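Local coordinates for uncharacterized protein (PDB 4XG0) that probably acts as a kinase in the catabolism of acid sugars, pairing a sugar-binding N-terminal domain with a nucleotide-binding C-terminal domain, at residues A[186-191]-A[201-206]. Sequence-based numbering, arbitrary orientation. Where two conformers were deposited one is given.
Sequences AQLAAQ and RRIAAA
Arg202, on helix 196-205, reaches across to Leu188, Ala189 and Gln191. Its CB lies 4.1 Å from CD1 of Leu188, and the two side chains run past each other in opposite directions. A bend at chi3 (-69°) then turns the guanidinium toward the backbone of Ala189, with CD and NE passing near Gln191 NE2. That NE2 lies over the centre of one guanidinium face, 3.6 Å from Arg202 CZ, with the amide and guanidinium planes 29° apart. NH1 donates to Ala189 O at 2.6 Å; the oxygen lies close to the guanidinium plane, whereas the donor stands well above the plane of the carbonyl. Glu194 forms a salt bridge to the same NH1 and also accepts from the backbone N of Gln191. NH2 comes within 3.6 Å of Leu188 CD2 and donates to a water that also accepts from Ala189 N. Nearer the helix end, Leu188 CD1 packs on Ile203 CG1 at 3.7 Å, and the methyls of Ala186 and Ala206 meet CB to CB at 4.1 Å. The contact lies in a beta-alpha-beta unit completed by strand 209-212. One guanidinium thus serves Ala189 O directly and Ala189 N through a shared water, its charge probably balanced in part by Glu194.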
# COMPACT_ATOMS: atom_id res chain seq x y z
N ALA A 186 -3.72 -25.91 2.55
CA ALA A 186 -3.47 -25.84 1.12
C ALA A 186 -2.33 -24.88 0.82
O ALA A 186 -1.87 -24.15 1.68
CB ALA A 186 -4.73 -25.38 0.41
N GLN A 187 -1.87 -24.89 -0.43
CA GLN A 187 -0.74 -24.06 -0.83
C GLN A 187 -0.89 -23.62 -2.29
O GLN A 187 -1.32 -24.41 -3.15
CB GLN A 187 0.58 -24.82 -0.62
CG GLN A 187 0.77 -26.03 -1.56
CD GLN A 187 1.77 -27.06 -1.04
OE1 GLN A 187 2.98 -26.91 -1.20
NE2 GLN A 187 1.26 -28.12 -0.43
N LEU A 188 -0.56 -22.36 -2.56
CA LEU A 188 -0.72 -21.76 -3.87
C LEU A 188 0.56 -21.03 -4.22
O LEU A 188 1.32 -20.64 -3.33
CB LEU A 188 -1.78 -20.66 -3.82
CG LEU A 188 -3.21 -21.01 -3.49
CD1 LEU A 188 -4.02 -19.75 -3.41
CD2 LEU A 188 -3.75 -21.95 -4.57
N ALA A 189 0.78 -20.78 -5.51
CA ALA A 189 1.79 -19.82 -5.93
C ALA A 189 1.25 -18.96 -7.07
O ALA A 189 0.61 -19.49 -7.98
CB ALA A 189 3.04 -20.55 -6.37
N ALA A 190 1.47 -17.65 -7.03
CA ALA A 190 1.07 -16.82 -8.18
C ALA A 190 1.69 -17.35 -9.47
O ALA A 190 2.85 -17.78 -9.49
CB ALA A 190 1.44 -15.37 -7.99
N GLN A 191 0.92 -17.32 -10.54
CA GLN A 191 1.38 -17.77 -11.84
C GLN A 191 2.03 -16.60 -12.59
O GLN A 191 1.86 -15.44 -12.20
CB GLN A 191 0.19 -18.37 -12.60
CG GLN A 191 -0.46 -19.53 -11.84
CD GLN A 191 -1.87 -19.85 -12.31
OE1 GLN A 191 -2.37 -19.24 -13.26
NE2 GLN A 191 -2.52 -20.81 -11.66
N ARG A 201 -9.10 -14.77 -6.22
CA ARG A 201 -10.06 -15.83 -6.45
C ARG A 201 -9.53 -17.16 -5.92
O ARG A 201 -10.23 -17.89 -5.23
CB ARG A 201 -10.39 -15.95 -7.94
CG ARG A 201 -11.63 -15.18 -8.37
CD ARG A 201 -11.67 -14.95 -9.89
NE ARG A 201 -12.24 -13.64 -10.22
CZ ARG A 201 -11.71 -12.76 -11.07
NH1 ARG A 201 -12.32 -11.60 -11.29
NH2 ARG A 201 -10.58 -13.03 -11.72
N ARG A 202 -8.28 -17.48 -6.26
CA ARG A 202 -7.70 -18.76 -5.86
C ARG A 202 -7.49 -18.89 -4.34
O ARG A 202 -7.56 -19.99 -3.79
CB ARG A 202 -6.40 -19.02 -6.62
CG ARG A 202 -6.58 -19.05 -8.14
CD ARG A 202 -5.44 -19.77 -8.83
NE ARG A 202 -4.17 -19.05 -8.77
CZ ARG A 202 -3.02 -19.57 -8.34
NH1 ARG A 202 -1.92 -18.84 -8.34
NH2 ARG A 202 -2.95 -20.82 -7.90
N ILE A 203 -7.20 -17.77 -3.66
CA ILE A 203 -7.03 -17.83 -2.22
C ILE A 203 -8.39 -18.11 -1.55
O ILE A 203 -8.48 -18.86 -0.57
CB ILE A 203 -6.43 -16.53 -1.67
CG1 ILE A 203 -4.96 -16.42 -2.07
CG2 ILE A 203 -6.59 -16.46 -0.16
CD1 ILE A 203 -4.38 -14.99 -1.86
N ALA A 204 -9.44 -17.51 -2.08
CA ALA A 204 -10.77 -17.73 -1.53
C ALA A 204 -11.17 -19.20 -1.69
O ALA A 204 -11.74 -19.81 -0.78
CB ALA A 204 -11.79 -16.84 -2.23
N ALA A 205 -10.85 -19.77 -2.85
CA ALA A 205 -11.16 -21.17 -3.11
C ALA A 205 -10.43 -22.11 -2.15
O ALA A 205 -10.91 -23.22 -1.87
CB ALA A 205 -10.81 -21.52 -4.56
N ALA A 206 -9.28 -21.67 -1.64
CA ALA A 206 -8.43 -22.49 -0.78
C ALA A 206 -8.68 -22.24 0.70
O ALA A 206 -7.88 -22.60 1.55
CB ALA A 206 -6.96 -22.23 -1.11
O HOH W 1 -0.99 -22.67 -7.34